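Local coordinates for stress-induced protein 1 (Caenorhabditis elegans, PDB 4YE0) that probably binds unfolding proteins as a small heat shock protein, represented here by its alpha-crystallin domain in a truncated construct, at residues N8-A20 and I74-K86. Residues are numbered along the deposited sequence; the frame is centred on the assembly and turned at random.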
loop_
_atom_site.group_PDB
_atom_site.type_symbol
_atom_site.label_atom_id
_atom_site.label_comp_id
_atom_site.label_asym_id
_atom_site.label_seq_id
_atom_site.Cartn_x
_atom_site.Cartn_y
_atom_site.Cartn_z
ATOM N N ASN A 8 6.084 9.770 -22.744
ATOM C CA ASN A 8 5.088 10.027 -23.784
ATOM C C ASN A 8 5.649 10.869 -24.935
ATOM O O ASN A 8 5.577 12.100 -24.914
ATOM C CB ASN A 8 3.867 10.716 -23.157
ATOM C CG ASN A 8 2.710 10.876 -24.129
ATOM O OD1 ASN A 8 2.731 10.352 -25.243
ATOM N ND2 ASN A 8 1.683 11.601 -23.699
ATOM N N THR A 9 6.202 10.188 -25.935
ATOM C CA THR A 9 6.723 10.833 -27.138
ATOM C C THR A 9 5.935 10.326 -28.348
ATOM O O THR A 9 4.960 9.593 -28.189
ATOM C CB THR A 9 8.225 10.524 -27.316
ATOM O OG1 THR A 9 8.410 9.123 -27.558
ATOM C CG2 THR A 9 9.007 10.928 -26.070
ATOM N N ALA A 10 6.352 10.716 -29.550
ATOM C CA ALA A 10 5.760 10.185 -30.779
ATOM C C ALA A 10 6.228 8.755 -31.057
ATOM O O ALA A 10 5.726 8.098 -31.972
ATOM C CB ALA A 10 6.094 11.084 -31.960
ATOM N N GLN A 11 7.190 8.277 -30.269
ATOM C CA GLN A 11 7.759 6.951 -30.453
ATOM C C GLN A 11 7.006 5.918 -29.625
ATOM O O GLN A 11 6.488 4.937 -30.161
ATOM C CB GLN A 11 9.243 6.959 -30.057
ATOM C CG GLN A 11 10.082 5.918 -30.783
ATOM C CD GLN A 11 10.067 6.107 -32.291
ATOM O OE1 GLN A 11 9.906 5.147 -33.045
ATOM N NE2 GLN A 11 10.217 7.350 -32.737
ATOM N N LYS A 12 6.950 6.150 -28.318
ATOM C CA LYS A 12 6.380 5.189 -27.384
ATOM C C LYS A 12 5.666 5.881 -26.235
ATOM O O LYS A 12 5.834 7.078 -26.005
ATOM C CB LYS A 12 7.479 4.291 -26.806
ATOM C CG LYS A 12 8.227 3.451 -27.831
ATOM C CD LYS A 12 9.035 2.340 -27.167
ATOM C CE LYS A 12 8.229 1.054 -27.011
ATOM N NZ LYS A 12 8.169 0.264 -28.278
ATOM N N PHE A 13 4.858 5.101 -25.528
ATOM C CA PHE A 13 4.289 5.500 -24.250
ATOM C C PHE A 13 4.840 4.531 -23.218
ATOM O O PHE A 13 4.979 3.341 -23.496
ATOM C CB PHE A 13 2.766 5.416 -24.293
ATOM C CG PHE A 13 2.100 5.869 -23.027
ATOM C CD1 PHE A 13 1.904 7.220 -22.779
ATOM C CD2 PHE A 13 1.665 4.946 -22.085
ATOM C CE1 PHE A 13 1.291 7.643 -21.613
ATOM C CE2 PHE A 13 1.051 5.364 -20.918
ATOM C CZ PHE A 13 0.862 6.715 -20.683
ATOM N N CYS A 14 5.170 5.034 -22.036
ATOM C CA CYS A 14 5.714 4.179 -20.993
ATOM C C CYS A 14 5.293 4.671 -19.620
ATOM O O CYS A 14 5.295 5.868 -19.351
ATOM C CB CYS A 14 7.238 4.116 -21.087
ATOM S SG CYS A 14 7.935 2.556 -20.496
ATOM N N VAL A 15 4.909 3.730 -18.769
ATOM C CA VAL A 15 4.633 4.010 -17.375
ATOM C C VAL A 15 5.454 3.024 -16.551
ATOM O O VAL A 15 5.675 1.892 -16.981
ATOM C CB VAL A 15 3.130 3.867 -17.069
ATOM C CG1 VAL A 15 2.875 3.893 -15.573
ATOM C CG2 VAL A 15 2.350 4.979 -17.750
ATOM N N LYS A 16 5.920 3.464 -15.386
ATOM C CA LYS A 16 6.645 2.597 -14.460
ATOM C C LYS A 16 6.091 2.755 -13.051
ATOM O O LYS A 16 6.014 3.872 -12.546
ATOM C CB LYS A 16 8.136 2.927 -14.474
ATOM C CG LYS A 16 8.905 2.233 -15.584
ATOM C CD LYS A 16 10.398 2.523 -15.491
ATOM C CE LYS A 16 11.220 1.541 -16.315
ATOM N NZ LYS A 16 11.277 1.926 -17.753
ATOM N N LEU A 17 5.712 1.637 -12.430
ATOM C CA LEU A 17 5.122 1.640 -11.089
ATOM C C LEU A 17 5.984 0.866 -10.101
ATOM O O LEU A 17 6.641 -0.109 -10.470
ATOM C CB LEU A 17 3.734 0.984 -11.089
ATOM C CG LEU A 17 2.646 1.441 -12.060
ATOM C CD1 LEU A 17 2.466 2.947 -11.985
ATOM C CD2 LEU A 17 2.953 0.991 -13.483
ATOM N N ASP A 18 5.944 1.297 -8.842
ATOM C CA ASP A 18 6.548 0.558 -7.739
ATOM C C ASP A 18 5.515 -0.450 -7.243
ATOM O O ASP A 18 4.490 -0.079 -6.673
ATOM C CB ASP A 18 6.964 1.505 -6.609
ATOM C CG ASP A 18 7.775 0.811 -5.521
ATOM O OD1 ASP A 18 8.377 1.524 -4.691
ATOM O OD2 ASP A 18 7.817 -0.440 -5.488
ATOM N N VAL A 19 5.814 -1.726 -7.454
ATOM C CA VAL A 19 4.848 -2.800 -7.292
ATOM C C VAL A 19 5.405 -3.914 -6.375
ATOM O O VAL A 19 4.826 -4.997 -6.258
ATOM C CB VAL A 19 4.428 -3.258 -8.721
ATOM C CG1 VAL A 19 4.368 -4.762 -8.900
ATOM C CG2 VAL A 19 3.118 -2.591 -9.123
ATOM N N ALA A 20 6.491 -3.599 -5.668
ATOM C CA ALA A 20 7.251 -4.589 -4.900
ATOM C C ALA A 20 6.530 -5.122 -3.660
ATOM O O ALA A 20 6.842 -6.213 -3.187
ATOM C CB ALA A 20 8.598 -4.003 -4.498
ATOM N N ILE A 74 6.974 -7.084 -15.103
ATOM C CA ILE A 74 7.479 -6.811 -13.767
ATOM C C ILE A 74 8.881 -7.411 -13.693
ATOM O O ILE A 74 9.058 -8.586 -14.006
ATOM C CB ILE A 74 6.603 -7.471 -12.685
ATOM C CG1 ILE A 74 5.154 -7.002 -12.804
ATOM C CG2 ILE A 74 7.141 -7.154 -11.293
ATOM C CD1 ILE A 74 4.207 -7.736 -11.880
ATOM N N ASN A 75 9.867 -6.611 -13.284
ATOM C CA ASN A 75 11.250 -7.094 -13.169
ATOM C C ASN A 75 11.501 -7.740 -11.805
ATOM O O ASN A 75 10.581 -7.871 -10.999
ATOM C CB ASN A 75 12.258 -5.965 -13.465
ATOM C CG ASN A 75 12.248 -4.857 -12.421
ATOM O OD1 ASN A 75 11.726 -5.019 -11.318
ATOM N ND2 ASN A 75 12.839 -3.720 -12.770
ATOM N N LYS A 76 12.740 -8.145 -11.545
ATOM C CA LYS A 76 13.064 -8.816 -10.287
ATOM C C LYS A 76 13.017 -7.854 -9.096
ATOM O O LYS A 76 12.782 -8.272 -7.964
ATOM C CB LYS A 76 14.436 -9.493 -10.366
ATOM C CG LYS A 76 14.548 -10.718 -9.473
ATOM C CD LYS A 76 16.004 -11.043 -9.132
ATOM C CE LYS A 76 16.069 -12.256 -8.211
ATOM N NZ LYS A 76 17.446 -12.446 -7.660
ATOM N N GLU A 77 13.227 -6.567 -9.361
ATOM C CA GLU A 77 13.214 -5.542 -8.317
ATOM C C GLU A 77 11.802 -5.017 -8.009
ATOM O O GLU A 77 11.648 -4.049 -7.262
ATOM C CB GLU A 77 14.145 -4.393 -8.719
ATOM C CG GLU A 77 15.612 -4.805 -8.786
ATOM C CD GLU A 77 16.390 -4.127 -9.910
ATOM O OE1 GLU A 77 16.043 -2.986 -10.297
ATOM O OE2 GLU A 77 17.362 -4.740 -10.405
ATOM N N GLY A 78 10.780 -5.655 -8.578
ATOM C CA GLY A 78 9.391 -5.317 -8.281
ATOM C C GLY A 78 8.891 -4.049 -8.952
ATOM O O GLY A 78 7.931 -3.436 -8.485
ATOM N N GLN A 79 9.536 -3.652 -10.045
ATOM C CA GLN A 79 9.104 -2.495 -10.813
ATOM C C GLN A 79 8.332 -2.985 -12.020
ATOM O O GLN A 79 8.855 -3.761 -12.817
ATOM C CB GLN A 79 10.297 -1.664 -11.277
ATOM C CG GLN A 79 9.910 -0.419 -12.067
ATOM C CD GLN A 79 11.112 0.293 -12.657
ATOM O OE1 GLN A 79 11.844 -0.275 -13.468
ATOM N NE2 GLN A 79 11.318 1.546 -12.259
ATOM N N MET A 80 7.089 -2.534 -12.150
ATOM C CA MET A 80 6.291 -2.850 -13.324
ATOM C C MET A 80 6.509 -1.774 -14.369
ATOM O O MET A 80 6.508 -0.584 -14.052
ATOM C CB MET A 80 4.808 -2.931 -12.971
ATOM C CG MET A 80 3.935 -3.448 -14.105
ATOM S SD MET A 80 2.238 -3.730 -13.566
ATOM C CE MET A 80 1.749 -2.047 -13.337
ATOM N N THR A 81 6.702 -2.184 -15.615
ATOM C CA THR A 81 6.672 -1.232 -16.710
ATOM C C THR A 81 5.642 -1.663 -17.746
ATOM O O THR A 81 5.551 -2.835 -18.121
ATOM C CB THR A 81 8.062 -0.972 -17.344
ATOM O OG1 THR A 81 7.919 -0.087 -18.464
ATOM C CG2 THR A 81 8.716 -2.244 -17.808
ATOM N N ILE A 82 4.838 -0.692 -18.162
ATOM C CA ILE A 82 3.840 -0.894 -19.184
ATOM C C ILE A 82 4.229 0.013 -20.332
ATOM O O ILE A 82 4.396 1.215 -20.135
ATOM C CB ILE A 82 2.436 -0.517 -18.676
ATOM C CG1 ILE A 82 2.062 -1.388 -17.471
ATOM C CG2 ILE A 82 1.418 -0.668 -19.798
ATOM C CD1 ILE A 82 0.824 -0.927 -16.729
ATOM N N ASP A 83 4.390 -0.554 -21.523
ATOM C CA ASP A 83 4.761 0.253 -22.679
ATOM C C ASP A 83 4.030 -0.161 -23.950
ATOM O O ASP A 83 3.575 -1.299 -24.079
ATOM C CB ASP A 83 6.283 0.228 -22.891
ATOM C CG ASP A 83 6.772 -1.057 -23.536
ATOM O OD1 ASP A 83 7.576 -0.974 -24.489
ATOM O OD2 ASP A 83 6.356 -2.149 -23.101
ATOM N N ALA A 84 3.920 0.787 -24.876
ATOM C CA ALA A 84 3.294 0.550 -26.173
ATOM C C ALA A 84 3.836 1.537 -27.208
ATOM O O ALA A 84 4.181 2.667 -26.862
ATOM C CB ALA A 84 1.786 0.685 -26.053
ATOM N N PRO A 85 3.928 1.114 -28.480
ATOM C CA PRO A 85 4.248 2.088 -29.527
ATOM C C PRO A 85 3.058 2.988 -29.852
ATOM O O PRO A 85 1.918 2.658 -29.510
ATOM C CB PRO A 85 4.609 1.214 -30.733
ATOM C CG PRO A 85 3.947 -0.096 -30.482
ATOM C CD PRO A 85 3.892 -0.269 -28.993
ATOM N N LYS A 86 3.329 4.121 -30.493
ATOM C CA LYS A 86 2.265 4.991 -30.983
ATOM C C LYS A 86 1.767 4.485 -32.335
ATOM O O LYS A 86 2.445 3.702 -33.002
ATOM C CB LYS A 86 2.754 6.435 -31.091
ATOM C CG LYS A 86 3.257 7.028 -29.781
ATOM C CD LYS A 86 2.245 6.872 -28.654
ATOM C CE LYS A 86 2.594 7.720 -27.442
ATOM N NZ LYS A 86 2.306 9.169 -27.642
#
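The amide of Asn8 meets the ammonium of Lys86 through OD1, with NZ 2.7 Å from OD1 and nearly in line with the C=O bond, while Asn8 CG lies in plane at the edge of the Phe13 ring. Lys86 NZ also donates to Thr9 O at 2.7 Å; one ammonium can serve two oxygens at once, which suits a lysine. Bends at chi2 (-52°) and chi4 (75°) bring NZ to both. Cutting the side chain back to an alanine would probably leave Asn8 OD1 and Thr9 O without their shared donor and the turn more loosely held.

From Phe13 to Leu17, paired antiparallel backbones alternate hydrogen-bonded and non-hydrogen-bonded pairs. Phe13, Val15 and Leu17 share the apolar face with Ala84, Ile82 and Met80; Met80 CE presses tightly on Leu17 CD2, 3.3 Å away. The other, partly exposed face takes Cys14 and the polar Lys16, Gln79, Thr81 and Asp83. Lys16 CE crosses Gln79's amide, 3.4 Å from OE1; Cys14 SG touches Thr81 OG1. Gly78 ends its type I turn at positive phi, which favours glycine.

Strands 12-18 and 79-85 are central in their sheet of the immunoglobulin-like alpha-crystallin sandwich, flanked by strands 6-8 and 71-74, while Met80 and Ile82 reach Ile38 on strand 35-45 of the facing sheet.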